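PDB 4MKO: monalysin from Pseudomonas entomophila, which perforates host cell membranes as a beta-barrel pore-forming toxin of the aerolysin-like family, damaging the intestine of Drosophila and contributing to its death. Local coordinates for residues G2-Y7 against D202-N207; T74-L79 against T127-M132; Q78-H83 against A181-K186; G136-Y141 against I189-N194. All coordinates share one frame; numbering follows the deposited sequence. Where two conformers were deposited one is given.

Contact 1. Residues G2-Y7 against D202-N207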
loop_
_atom_site.group_PDB
_atom_site.type_symbol
_atom_site.label_atom_id
_atom_site.label_comp_id
_atom_site.label_asym_id
_atom_site.label_seq_id
_atom_site.Cartn_x
_atom_site.Cartn_y
_atom_site.Cartn_z
ATOM N N GLY A 2 -8.833 0.366 -15.654
ATOM C CA GLY A 2 -8.402 1.609 -15.014
ATOM C C GLY A 2 -9.519 2.188 -14.175
ATOM O O GLY A 2 -10.038 1.501 -13.295
ATOM N N ARG A 3 -9.960 3.418 -14.503
ATOM C CA ARG A 3 -11.096 4.082 -13.860
ATOM C C ARG A 3 -11.166 3.780 -12.352
ATOM O O ARG A 3 -12.073 3.078 -11.878
ATOM C CB ARG A 3 -12.416 3.695 -14.571
ATOM C CG ARG A 3 -12.457 3.996 -16.082
ATOM C CD ARG A 3 -12.653 5.469 -16.427
ATOM N NE ARG A 3 -13.865 6.035 -15.832
ATOM C CZ ARG A 3 -15.083 5.936 -16.360
ATOM N NH1 ARG A 3 -15.271 5.274 -17.495
ATOM N NH2 ARG A 3 -16.122 6.487 -15.749
ATOM N N PHE A 4 -10.195 4.312 -11.601
ATOM C CA PHE A 4 -10.121 4.083 -10.154
ATOM C C PHE A 4 -11.284 4.760 -9.395
ATOM O O PHE A 4 -11.490 4.470 -8.206
ATOM C CB PHE A 4 -8.729 4.423 -9.597
ATOM C CG PHE A 4 -7.738 3.274 -9.663
ATOM C CD1 PHE A 4 -7.621 2.489 -10.813
ATOM C CD2 PHE A 4 -6.903 2.993 -8.590
ATOM C CE1 PHE A 4 -6.672 1.457 -10.890
ATOM C CE2 PHE A 4 -5.963 1.954 -8.662
ATOM C CZ PHE A 4 -5.850 1.192 -9.811
ATOM N N ASP A 5 -12.098 5.580 -10.111
ATOM C CA ASP A 5 -13.298 6.194 -9.543
ATOM C C ASP A 5 -14.333 5.105 -9.190
ATOM O O ASP A 5 -15.238 5.350 -8.391
ATOM C CB ASP A 5 -13.884 7.299 -10.467
ATOM C CG ASP A 5 -14.045 6.993 -11.958
ATOM O OD1 ASP A 5 -13.438 6.018 -12.442
ATOM O OD2 ASP A 5 -14.727 7.770 -12.651
ATOM N N GLN A 6 -14.178 3.888 -9.746
ATOM C CA GLN A 6 -15.077 2.766 -9.456
ATOM C C GLN A 6 -14.911 2.225 -8.041
ATOM O O GLN A 6 -15.821 1.560 -7.542
ATOM C CB GLN A 6 -14.886 1.605 -10.470
ATOM C CG GLN A 6 -13.637 0.736 -10.235
ATOM C CD GLN A 6 -13.409 -0.234 -11.359
ATOM O OE1 GLN A 6 -14.031 -1.297 -11.412
ATOM N NE2 GLN A 6 -12.492 0.098 -12.261
ATOM N N TYR A 7 -13.725 2.434 -7.420
ATOM C CA TYR A 7 -13.461 1.853 -6.110
ATOM C C TYR A 7 -14.009 2.721 -4.987
ATOM O O TYR A 7 -13.923 3.950 -5.094
ATOM C CB TYR A 7 -11.957 1.583 -5.907
ATOM C CG TYR A 7 -11.358 0.726 -7.002
ATOM C CD1 TYR A 7 -11.763 -0.595 -7.181
ATOM C CD2 TYR A 7 -10.405 1.243 -7.876
ATOM C CE1 TYR A 7 -11.247 -1.375 -8.212
ATOM C CE2 TYR A 7 -9.870 0.466 -8.900
ATOM C CZ TYR A 7 -10.296 -0.843 -9.062
ATOM O OH TYR A 7 -9.766 -1.627 -10.057
ATOM N N ASP A 202 2.446 -1.223 -10.809
ATOM C CA ASP A 202 2.547 -0.278 -11.933
ATOM C C ASP A 202 1.196 0.405 -12.177
ATOM O O ASP A 202 1.131 1.642 -12.239
ATOM C CB ASP A 202 3.042 -1.010 -13.196
ATOM C CG ASP A 202 3.410 -0.074 -14.324
ATOM O OD1 ASP A 202 2.517 0.251 -15.144
ATOM O OD2 ASP A 202 4.586 0.342 -14.387
ATOM N N THR A 203 0.112 -0.392 -12.252
ATOM C CA THR A 203 -1.253 0.088 -12.474
ATOM C C THR A 203 -1.702 1.014 -11.332
ATOM O O THR A 203 -2.257 2.083 -11.596
ATOM C CB THR A 203 -2.223 -1.085 -12.693
ATOM O OG1 THR A 203 -1.753 -1.857 -13.796
ATOM C CG2 THR A 203 -3.664 -0.622 -12.962
ATOM N N VAL A 204 -1.485 0.595 -10.074
ATOM C CA VAL A 204 -1.880 1.395 -8.909
ATOM C C VAL A 204 -1.175 2.751 -8.910
ATOM O O VAL A 204 -1.835 3.750 -8.674
ATOM C CB VAL A 204 -1.716 0.611 -7.569
ATOM C CG1 VAL A 204 -1.920 1.512 -6.345
ATOM C CG2 VAL A 204 -2.706 -0.557 -7.523
ATOM N N GLN A 205 0.156 2.794 -9.139
ATOM C CA GLN A 205 0.882 4.075 -9.143
ATOM C C GLN A 205 0.412 4.969 -10.266
ATOM O O GLN A 205 0.186 6.153 -10.015
ATOM C CB GLN A 205 2.388 3.871 -9.274
ATOM C CG GLN A 205 3.029 3.249 -8.043
ATOM C CD GLN A 205 4.455 2.917 -8.386
ATOM O OE1 GLN A 205 5.382 3.672 -8.065
ATOM N NE2 GLN A 205 4.645 1.783 -9.051
ATOM N N ARG A 206 0.239 4.407 -11.494
ATOM C CA ARG A 206 -0.216 5.194 -12.641
ATOM C C ARG A 206 -1.577 5.838 -12.333
ATOM O O ARG A 206 -1.730 7.050 -12.495
ATOM C CB ARG A 206 -0.298 4.324 -13.911
ATOM C CG ARG A 206 -0.539 5.110 -15.210
ATOM C CD ARG A 206 -1.119 4.258 -16.344
ATOM N NE ARG A 206 -0.482 2.944 -16.461
ATOM C CZ ARG A 206 -1.102 1.784 -16.264
ATOM N NH1 ARG A 206 -2.397 1.756 -15.973
ATOM N NH2 ARG A 206 -0.437 0.643 -16.370
ATOM N N ASN A 207 -2.533 5.048 -11.849
ATOM C CA ASN A 207 -3.881 5.531 -11.570
ATOM C C ASN A 207 -4.008 6.428 -10.354
ATOM O O ASN A 207 -4.633 7.488 -10.447
ATOM C CB ASN A 207 -4.843 4.372 -11.479
ATOM C CG ASN A 207 -5.219 3.836 -12.840
ATOM O OD1 ASN A 207 -6.230 4.237 -13.426
ATOM N ND2 ASN A 207 -4.450 2.887 -13.346
HETATM O O HOH W 1 -8.177 5.930 -12.633
#
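The Phe4 ring is sandwiched between two unlike groups. Over the centre of one face sits Asn207 CB, 3.4 Å from the ring centroid, a CH-pi contact; the opposite face takes Tyr7 CE2, offset toward the rim, while the C atom of Gly2 lies at the edge in the ring plane. The side-chain amide of Asn207 continues over the same face as its CB: ring and amide planes are only 9° apart, and Asn207 CG comes within 3.4 Å of Phe4 CE1. With CG anti to its own carbonyl carbon (chi1 -77°), Asn207 can turn ND2 back along the helix to Thr203 O, 2.9 Å away in a nearly straight bond (169°). That carbonyl also accepts from Asn207 N, so two donors grip one oxygen and the amide is held flat against the ring. Its other end is fixed by a water, which donates to Asn207 OD1 and accepts from Phe4 N at 2.8 Å. Farther along the ring, Phe4 CZ approaches Val204 CG2 at 4.3 Å. Leu199, Val208 and Phe56 also pack on Phe4, and Trp31 NE1 binds its carbonyl. No direct hydrogen bond joins residues 2-7 to 202-207. The arrangement is an amide-aromatic stack, through which the short 3-10 turn near the N-terminus of the cleaved toxin packs on helix 201-211.

Contact 2. Residues T74-L79 against T127-M132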
loop_
_atom_site.group_PDB
_atom_site.type_symbol
_atom_site.label_atom_id
_atom_site.label_comp_id
_atom_site.label_asym_id
_atom_site.label_seq_id
_atom_site.Cartn_x
_atom_site.Cartn_y
_atom_site.Cartn_z
ATOM N N THR A 74 -3.130 -29.420 3.338
ATOM C CA THR A 74 -2.646 -28.210 3.995
ATOM C C THR A 74 -1.718 -27.522 2.997
ATOM O O THR A 74 -0.580 -27.945 2.798
ATOM C CB THR A 74 -2.003 -28.536 5.356
ATOM O OG1 THR A 74 -3.006 -29.121 6.180
ATOM C CG2 THR A 74 -1.433 -27.292 6.053
ATOM N N LEU A 75 -2.229 -26.492 2.331
ATOM C CA LEU A 75 -1.479 -25.747 1.338
ATOM C C LEU A 75 -0.523 -24.759 1.984
ATOM O O LEU A 75 -0.944 -23.986 2.828
ATOM C CB LEU A 75 -2.460 -25.007 0.398
ATOM C CG LEU A 75 -1.844 -24.425 -0.870
ATOM C CD1 LEU A 75 -1.559 -25.528 -1.903
ATOM C CD2 LEU A 75 -2.762 -23.418 -1.487
ATOM N N SER A 76 0.755 -24.781 1.570
ATOM C CA SER A 76 1.790 -23.847 2.028
ATOM C C SER A 76 2.040 -22.857 0.894
ATOM O O SER A 76 2.168 -23.260 -0.268
ATOM C CB SER A 76 3.094 -24.579 2.338
ATOM O OG SER A 76 3.044 -25.219 3.600
ATOM N N TYR A 77 2.128 -21.572 1.223
ATOM C CA TYR A 77 2.365 -20.535 0.208
ATOM C C TYR A 77 3.156 -19.426 0.851
ATOM O O TYR A 77 3.163 -19.308 2.084
ATOM C CB TYR A 77 1.044 -20.007 -0.405
ATOM C CG TYR A 77 -0.027 -19.716 0.624
ATOM C CD1 TYR A 77 -0.101 -18.474 1.252
ATOM C CD2 TYR A 77 -0.921 -20.706 1.027
ATOM C CE1 TYR A 77 -1.068 -18.213 2.227
ATOM C CE2 TYR A 77 -1.864 -20.468 2.023
ATOM C CZ TYR A 77 -1.941 -19.219 2.617
ATOM O OH TYR A 77 -2.886 -19.005 3.594
ATOM N N GLN A 78 3.814 -18.610 0.033
ATOM C CA GLN A 78 4.638 -17.538 0.550
ATOM C C GLN A 78 3.917 -16.210 0.599
ATOM O O GLN A 78 3.424 -15.738 -0.424
ATOM C CB GLN A 78 5.936 -17.397 -0.277
ATOM C CG GLN A 78 6.885 -18.611 -0.219
ATOM C CD GLN A 78 7.298 -18.951 1.190
ATOM O OE1 GLN A 78 8.022 -18.199 1.844
ATOM N NE2 GLN A 78 6.785 -20.062 1.709
ATOM N N LEU A 79 3.870 -15.607 1.781
ATOM C CA LEU A 79 3.370 -14.241 1.948
ATOM C C LEU A 79 4.591 -13.394 2.267
ATOM O O LEU A 79 5.688 -13.938 2.446
ATOM C CB LEU A 79 2.323 -14.148 3.072
ATOM C CG LEU A 79 1.017 -14.943 2.894
ATOM C CD1 LEU A 79 0.087 -14.710 4.077
ATOM C CD2 LEU A 79 0.278 -14.583 1.594
ATOM N N THR A 127 6.199 -18.348 5.353
ATOM C CA THR A 127 5.274 -19.394 4.965
ATOM C C THR A 127 3.973 -19.252 5.736
ATOM O O THR A 127 3.983 -19.100 6.963
ATOM C CB THR A 127 5.920 -20.786 5.207
ATOM O OG1 THR A 127 7.197 -20.812 4.568
ATOM C CG2 THR A 127 5.058 -21.947 4.692
ATOM N N ASP A 128 2.860 -19.345 5.013
ATOM C CA ASP A 128 1.539 -19.367 5.611
ATOM C C ASP A 128 0.833 -20.624 5.107
ATOM O O ASP A 128 1.153 -21.114 4.019
ATOM C CB ASP A 128 0.746 -18.089 5.294
ATOM C CG ASP A 128 -0.519 -17.966 6.112
ATOM O OD1 ASP A 128 -0.439 -18.118 7.348
ATOM O OD2 ASP A 128 -1.587 -17.691 5.520
ATOM N N THR A 129 -0.055 -21.199 5.924
ATOM C CA THR A 129 -0.765 -22.414 5.517
ATOM C C THR A 129 -2.252 -22.266 5.712
ATOM O O THR A 129 -2.672 -21.566 6.629
ATOM C CB THR A 129 -0.257 -23.664 6.306
ATOM O OG1 THR A 129 -0.598 -23.535 7.688
ATOM C CG2 THR A 129 1.253 -23.925 6.143
ATOM N N THR A 130 -3.044 -22.966 4.878
ATOM C CA THR A 130 -4.498 -23.072 4.972
ATOM C C THR A 130 -4.905 -24.489 4.563
ATOM O O THR A 130 -4.513 -24.954 3.485
ATOM C CB THR A 130 -5.229 -21.997 4.127
ATOM O OG1 THR A 130 -4.805 -20.704 4.558
ATOM C CG2 THR A 130 -6.754 -22.076 4.265
ATOM N N GLU A 131 -5.702 -25.161 5.408
ATOM C CA GLU A 131 -6.218 -26.483 5.061
ATOM C C GLU A 131 -7.342 -26.219 4.072
ATOM O O GLU A 131 -8.223 -25.401 4.347
ATOM C CB GLU A 131 -6.717 -27.258 6.295
ATOM C CG GLU A 131 -7.049 -28.702 5.948
ATOM C CD GLU A 131 -7.534 -29.557 7.101
ATOM O OE1 GLU A 131 -6.808 -30.504 7.481
ATOM O OE2 GLU A 131 -8.652 -29.303 7.607
ATOM N N MET A 132 -7.241 -26.803 2.877
ATOM C CA MET A 132 -8.215 -26.580 1.819
ATOM C C MET A 132 -8.688 -27.915 1.257
ATOM O O MET A 132 -7.950 -28.907 1.303
ATOM C CB MET A 132 -7.585 -25.743 0.692
ATOM C CG MET A 132 -7.203 -24.326 1.104
ATOM S SD MET A 132 -6.293 -23.517 -0.224
ATOM C CE MET A 132 -7.608 -23.260 -1.408
HETATM O O HOH W 2 -4.747 -31.234 5.846
#
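From Tyr77 CB, CG takes the crowded position between backbone N and carbonyl carbon (chi1 45°), which lays the ring alongside Asp128, its partner in an antiparallel hydrogen-bonded pair. From CG through CD2 and CE2 the ring passes beneath the Asp128 carbonyl oxygen, which stands 3.6 Å above the plane over the ring centre. Along the CD1-CE1 flank, Tyr77 CE1 lies 3.6 Å from Asp128 CB. At the tip, OH is 2.7 Å from Thr130 OG1, a hydrogen bond in which either hydroxyl could donate; a weak hydrogen bond to Asp128 OD2, also at 2.7 Å, competes for the same tyrosine proton and is not settled. The carboxylate stands almost perpendicular to the ring (84°). Behind this polar cluster, Tyr77 N to Asp128 O and Asp128 N to Tyr77 O form the reciprocal backbone bonds, the latter 2.9 Å long and running nearly along the C=O axis. On the opposite face of this two-stranded sheet, bent at chi2, Gln78 carries NE2 to Thr127 OG1 (3.0 Å, 175°), and a water joins Thr74 OG1 to Glu131 OE1. The antiparallel pair lies in the region thought to form the pore. Its Leu75, Tyr77, Met132 face lies against strands 46-67, 136-151 and 173-191, where Arg187 hydrogen-bonds both Tyr77 OH and Thr130 OG1 and probably balances the charge of Asp128.

Contact 3. Residues Q78-H83 against A181-K186. With ACT (acetate ion), chain J.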
loop_
_atom_site.group_PDB
_atom_site.type_symbol
_atom_site.label_atom_id
_atom_site.label_comp_id
_atom_site.label_asym_id
_atom_site.label_seq_id
_atom_site.Cartn_x
_atom_site.Cartn_y
_atom_site.Cartn_z
ATOM N N GLN A 78 3.814 -18.610 0.033
ATOM C CA GLN A 78 4.638 -17.538 0.550
ATOM C C GLN A 78 3.917 -16.210 0.599
ATOM O O GLN A 78 3.424 -15.738 -0.424
ATOM C CB GLN A 78 5.936 -17.397 -0.277
ATOM C CG GLN A 78 6.885 -18.611 -0.219
ATOM C CD GLN A 78 7.298 -18.951 1.190
ATOM O OE1 GLN A 78 8.022 -18.199 1.844
ATOM N NE2 GLN A 78 6.785 -20.062 1.709
ATOM N N LEU A 79 3.870 -15.607 1.781
ATOM C CA LEU A 79 3.370 -14.241 1.948
ATOM C C LEU A 79 4.591 -13.394 2.267
ATOM O O LEU A 79 5.688 -13.938 2.446
ATOM C CB LEU A 79 2.323 -14.148 3.072
ATOM C CG LEU A 79 1.017 -14.943 2.894
ATOM C CD1 LEU A 79 0.087 -14.710 4.077
ATOM C CD2 LEU A 79 0.278 -14.583 1.594
ATOM N N THR A 80 4.436 -12.068 2.319
ATOM C CA THR A 80 5.554 -11.196 2.677
ATOM C C THR A 80 5.154 -10.186 3.741
ATOM O O THR A 80 3.962 -9.891 3.927
ATOM C CB THR A 80 6.144 -10.485 1.436
ATOM O OG1 THR A 80 5.167 -9.589 0.898
ATOM C CG2 THR A 80 6.640 -11.455 0.355
ATOM N N LYS A 81 6.165 -9.650 4.448
ATOM C CA LYS A 81 6.025 -8.597 5.438
ATOM C C LYS A 81 7.004 -7.471 5.104
ATOM O O LYS A 81 8.004 -7.723 4.435
ATOM C CB LYS A 81 6.174 -9.107 6.881
ATOM C CG LYS A 81 7.489 -9.798 7.224
ATOM C CD LYS A 81 7.296 -10.651 8.485
ATOM C CE LYS A 81 8.476 -11.558 8.735
ATOM N NZ LYS A 81 8.279 -12.393 9.952
ATOM N N GLY A 82 6.680 -6.250 5.543
ATOM C CA GLY A 82 7.471 -5.051 5.256
ATOM C C GLY A 82 7.054 -4.457 3.928
ATOM O O GLY A 82 5.941 -4.717 3.454
ATOM N N HIS A 83 7.948 -3.689 3.276
ATOM C CA HIS A 83 7.614 -3.151 1.949
ATOM C C HIS A 83 7.349 -4.295 0.958
ATOM O O HIS A 83 7.930 -5.387 1.090
ATOM C CB HIS A 83 8.724 -2.209 1.440
ATOM C CG HIS A 83 8.729 -0.886 2.138
ATOM N ND1 HIS A 83 9.280 -0.737 3.401
ATOM C CD2 HIS A 83 8.200 0.298 1.751
ATOM C CE1 HIS A 83 9.103 0.538 3.719
ATOM N NE2 HIS A 83 8.467 1.199 2.753
ATOM N N ALA A 181 4.455 1.084 -0.695
ATOM C CA ALA A 181 3.503 0.030 -0.355
ATOM C C ALA A 181 4.141 -0.996 0.574
ATOM O O ALA A 181 5.314 -1.335 0.420
ATOM C CB ALA A 181 3.006 -0.641 -1.621
ATOM N N ILE A 182 3.365 -1.447 1.556
ATOM C CA ILE A 182 3.747 -2.469 2.533
ATOM C C ILE A 182 2.611 -3.494 2.546
ATOM O O ILE A 182 1.510 -3.202 2.059
ATOM C CB ILE A 182 4.022 -1.874 3.960
ATOM C CG1 ILE A 182 2.717 -1.373 4.663
ATOM C CG2 ILE A 182 5.119 -0.769 3.929
ATOM C CD1 ILE A 182 2.842 -0.918 6.118
ATOM N N THR A 183 2.851 -4.674 3.115
ATOM C CA THR A 183 1.769 -5.652 3.225
ATOM C C THR A 183 1.168 -5.643 4.611
ATOM O O THR A 183 1.793 -5.187 5.578
ATOM C CB THR A 183 2.275 -7.074 2.957
ATOM O OG1 THR A 183 3.510 -7.255 3.654
ATOM C CG2 THR A 183 2.414 -7.394 1.471
ATOM N N GLN A 184 -0.042 -6.199 4.703
ATOM C CA GLN A 184 -0.772 -6.443 5.952
ATOM C C GLN A 184 -0.815 -7.969 6.115
ATOM O O GLN A 184 -0.816 -8.687 5.115
ATOM C CB GLN A 184 -2.207 -5.893 5.849
ATOM C CG GLN A 184 -2.970 -5.885 7.166
ATOM C CD GLN A 184 -4.315 -5.232 7.028
ATOM O OE1 GLN A 184 -5.076 -5.489 6.085
ATOM N NE2 GLN A 184 -4.657 -4.404 7.985
ATOM N N ARG A 185 -0.891 -8.458 7.361
ATOM C CA ARG A 185 -0.988 -9.895 7.659
ATOM C C ARG A 185 -2.440 -10.357 7.412
ATOM O O ARG A 185 -3.154 -10.764 8.335
ATOM C CB ARG A 185 -0.519 -10.184 9.093
ATOM C CG ARG A 185 -0.262 -11.680 9.304
ATOM C CD ARG A 185 0.584 -11.990 10.524
ATOM N NE ARG A 185 0.004 -11.475 11.759
ATOM C CZ ARG A 185 -0.788 -12.164 12.568
ATOM N NH1 ARG A 185 -1.138 -13.408 12.263
ATOM N NH2 ARG A 185 -1.251 -11.609 13.683
ATOM N N LYS A 186 -2.859 -10.266 6.138
ATOM C CA LYS A 186 -4.202 -10.602 5.692
ATOM C C LYS A 186 -4.134 -11.147 4.273
ATOM O O LYS A 186 -3.491 -10.546 3.399
ATOM C CB LYS A 186 -5.054 -9.334 5.752
ATOM C CG LYS A 186 -6.539 -9.550 5.715
ATOM C CD LYS A 186 -7.295 -8.284 6.102
ATOM C CE LYS A 186 -7.243 -7.983 7.584
ATOM N NZ LYS A 186 -8.110 -6.830 7.931
HETATM C C ACT J . -7.248 -6.361 11.701
HETATM O O ACT J . -7.634 -6.107 10.544
HETATM O OXT ACT J . -6.705 -5.533 12.486
HETATM C CH3 ACT J . -7.466 -7.797 12.195
HETATM O O HOH W 3 5.792 -7.167 1.930
HETATM O O HOH W 4 4.392 -4.883 6.534
#
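One backbone bridge and one threonine-to-carbonyl bond, supplemented by two waters, join these segments. His83 and Ile182 come to 4.0 Å between their CA atoms, and beside them Thr183 N donates to Gly82 O at 3.1 Å, in the carbonyl plane. Two residues before Gly82, Thr80 O receives the proton of Thr183 OG1, 2.7 Å away; OG1 reaches it from the crowded position between its backbone N and carbonyl carbon (chi1 44°). The donor stands 51° above the carbonyl plane, so the bond misses the lone-pair direction. One water donates to Thr183 OG1 and Gly82 O and hydrogen-bonds Thr80 OG1 at 2.7 Å; a second accepts from Gly82 N and donates to Thr183 O at 2.8 Å. Gly82 N and O thus each bond a different water. Within the bridged pair, Ile182 CG2 sits over the centre of the His83 ring, a CH-pi contact 3.9 Å from the centroid and 8° off the normal, while His83 ND1 bonds Ser121 O. Farther along, Lys186 NZ holds an acetate, probably from the crystallisation liquor, and salt-bridges Asp17. Gln142 of strand 136-151 adds its NE2 to both Thr80 O and Gln184 O. The site is an isolated beta bridge supplemented by water bridges, set where strand 72-81 of the presumed pore-forming region meets the long strand 173-191 of the main sheet.

Contact 4. Residues G136-Y141 against I189-N194; sequences GTFVIY and IVPSSN
Three hydrogen bonds form the first shell, all between backbones. Val139 and Val190 exchange a reciprocal pair, Val139 N to Val190 O at 2.9 Å (168°) and Val190 N to Val139 O at 3.0 Å, both in the carbonyl plane, as expected of an antiparallel hydrogen-bonded pair. The third, Ser192 N to Thr137 O, is short at 2.7 Å, but its donor stands 37° above the carbonyl plane. Side chains settle around this frame. Ile140 and Ile189 run side by side and point the same way, meeting CG1 to CG1 at 3.8 Å; in each, CG1 is anti to the carbonyl carbon and beside the backbone N. Phe138 CB rests on the other branch of Ile189, CG2, also at 3.8 Å. On the opposite face Val190 places CG2 in the crowded position between N and carbonyl carbon, in the plane of the Tyr141 ring and at its edge, 3.5 Å from CE2. Outward from these, Leu75 and Tyr77 pack on Ile140, Met132 on Phe138 and Ile189, and Ala195 on Tyr141 and Val190, while Thr137 OG1 bonds Ser66 OG. Strand 136-151 is further hydrogen-bonded to strand 46-67, which sets it between two neighbours. The pairing is an antiparallel stretch of the long-stranded, twisted sheet that characterises aerolysin-like toxins, close to the end of strand 173-191, and its side chains diverge at Phe138 and Pro191.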
loop_
_atom_site.group_PDB
_atom_site.type_symbol
_atom_site.label_atom_id
_atom_site.label_comp_id
_atom_site.label_asym_id
_atom_site.label_seq_id
_atom_site.Cartn_x
_atom_site.Cartn_y
_atom_site.Cartn_z
ATOM N N GLY A 136 -12.056 -27.720 -7.087
ATOM C CA GLY A 136 -12.039 -26.300 -7.394
ATOM C C GLY A 136 -10.702 -25.699 -7.717
ATOM O O GLY A 136 -9.654 -26.299 -7.470
ATOM N N THR A 137 -10.757 -24.507 -8.300
ATOM C CA THR A 137 -9.587 -23.705 -8.609
ATOM C C THR A 137 -9.740 -22.449 -7.767
ATOM O O THR A 137 -10.814 -21.841 -7.756
ATOM C CB THR A 137 -9.454 -23.453 -10.111
ATOM O OG1 THR A 137 -9.377 -24.720 -10.766
ATOM C CG2 THR A 137 -8.216 -22.646 -10.449
ATOM N N PHE A 138 -8.688 -22.099 -7.041
ATOM C CA PHE A 138 -8.689 -20.983 -6.093
ATOM C C PHE A 138 -7.486 -20.084 -6.294
ATOM O O PHE A 138 -6.397 -20.557 -6.639
ATOM C CB PHE A 138 -8.693 -21.513 -4.639
ATOM C CG PHE A 138 -9.713 -22.606 -4.407
ATOM C CD1 PHE A 138 -11.054 -22.299 -4.227
ATOM C CD2 PHE A 138 -9.348 -23.948 -4.479
ATOM C CE1 PHE A 138 -12.011 -23.313 -4.066
ATOM C CE2 PHE A 138 -10.300 -24.961 -4.304
ATOM C CZ PHE A 138 -11.627 -24.634 -4.094
ATOM N N VAL A 139 -7.691 -18.788 -6.062
ATOM C CA VAL A 139 -6.646 -17.771 -6.191
ATOM C C VAL A 139 -6.444 -17.171 -4.818
ATOM O O VAL A 139 -7.414 -16.875 -4.123
ATOM C CB VAL A 139 -6.959 -16.676 -7.253
ATOM C CG1 VAL A 139 -5.720 -15.821 -7.516
ATOM C CG2 VAL A 139 -7.477 -17.293 -8.565
ATOM N N ILE A 140 -5.186 -17.026 -4.432
ATOM C CA ILE A 140 -4.780 -16.450 -3.163
ATOM C C ILE A 140 -4.199 -15.076 -3.423
ATOM O O ILE A 140 -3.355 -14.922 -4.310
ATOM C CB ILE A 140 -3.755 -17.363 -2.457
ATOM C CG1 ILE A 140 -4.335 -18.793 -2.309
ATOM C CG2 ILE A 140 -3.337 -16.757 -1.100
ATOM C CD1 ILE A 140 -3.348 -19.830 -1.745
ATOM N N TYR A 141 -4.606 -14.096 -2.603
ATOM C CA TYR A 141 -4.087 -12.724 -2.688
ATOM C C TYR A 141 -3.673 -12.263 -1.304
ATOM O O TYR A 141 -4.184 -12.790 -0.318
ATOM C CB TYR A 141 -5.180 -11.754 -3.171
ATOM C CG TYR A 141 -5.907 -12.162 -4.429
ATOM C CD1 TYR A 141 -5.447 -11.768 -5.683
ATOM C CD2 TYR A 141 -7.081 -12.910 -4.366
ATOM C CE1 TYR A 141 -6.133 -12.125 -6.849
ATOM C CE2 TYR A 141 -7.770 -13.276 -5.523
ATOM C CZ TYR A 141 -7.313 -12.850 -6.759
ATOM O OH TYR A 141 -8.014 -13.211 -7.889
ATOM N N ILE A 189 -8.667 -15.928 -0.127
ATOM C CA ILE A 189 -8.723 -17.084 -1.035
ATOM C C ILE A 189 -10.105 -17.068 -1.665
ATOM O O ILE A 189 -11.098 -17.052 -0.944
ATOM C CB ILE A 189 -8.401 -18.454 -0.353
ATOM C CG1 ILE A 189 -7.040 -18.433 0.394
ATOM C CG2 ILE A 189 -8.412 -19.567 -1.416
ATOM C CD1 ILE A 189 -6.760 -19.702 1.216
ATOM N N VAL A 190 -10.179 -17.027 -3.008
ATOM C CA VAL A 190 -11.457 -17.010 -3.715
ATOM C C VAL A 190 -11.492 -18.066 -4.822
ATOM O O VAL A 190 -10.467 -18.246 -5.490
ATOM C CB VAL A 190 -11.868 -15.616 -4.270
ATOM C CG1 VAL A 190 -12.208 -14.630 -3.146
ATOM C CG2 VAL A 190 -10.816 -15.043 -5.211
ATOM N N PRO A 191 -12.666 -18.690 -5.111
ATOM C CA PRO A 191 -12.738 -19.600 -6.270
ATOM C C PRO A 191 -12.460 -18.804 -7.543
ATOM O O PRO A 191 -12.768 -17.606 -7.578
ATOM C CB PRO A 191 -14.202 -20.090 -6.259
ATOM C CG PRO A 191 -14.692 -19.819 -4.882
ATOM C CD PRO A 191 -13.987 -18.554 -4.468
ATOM N N SER A 192 -11.882 -19.455 -8.573
ATOM C CA SER A 192 -11.550 -18.828 -9.857
ATOM C C SER A 192 -12.762 -18.127 -10.487
ATOM O O SER A 192 -12.582 -17.159 -11.220
ATOM C CB SER A 192 -10.961 -19.852 -10.823
ATOM O OG SER A 192 -11.869 -20.913 -11.066
ATOM N N SER A 193 -13.989 -18.594 -10.163
ATOM C CA SER A 193 -15.261 -18.032 -10.640
ATOM C C SER A 193 -15.576 -16.668 -9.981
ATOM O O SER A 193 -16.257 -15.850 -10.600
ATOM C CB SER A 193 -16.408 -19.008 -10.385
ATOM O OG SER A 193 -16.555 -19.287 -9.002
ATOM N N ASN A 194 -15.108 -16.437 -8.725
ATOM C CA ASN A 194 -15.306 -15.176 -7.992
ATOM C C ASN A 194 -14.046 -14.288 -8.073
ATOM O O ASN A 194 -13.900 -13.306 -7.325
ATOM C CB ASN A 194 -15.712 -15.437 -6.528
ATOM C CG ASN A 194 -16.427 -14.262 -5.884
ATOM O OD1 ASN A 194 -17.583 -13.951 -6.196
ATOM N ND2 ASN A 194 -15.733 -13.545 -5.011
#

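How the contacts relate
Contacts 2, 3 and 4 share strands: contacts 2 and 3 overlap at Gln78 and Leu79 on strand 72-81, and contacts 3 and 4 both use strand 173-191. Contacts 2 and 4 have centres 14 Å apart and touch directly, with Met132 CE 3.6 Å from Phe138 CD2 and Leu75 CD2 3.6 Å from Ile140 CD1, so the two-stranded sheet of the presumed pore-forming region packs on the main sheet. Contact 1 encloses the others along the chain but touches none; its nearest atoms are about 7 Å from contact 3 and about 17 Å from contact 2. A bound mercury ion lies about 7 Å from the Ile182 side chain, and one lies about 10 Å from that of Val204.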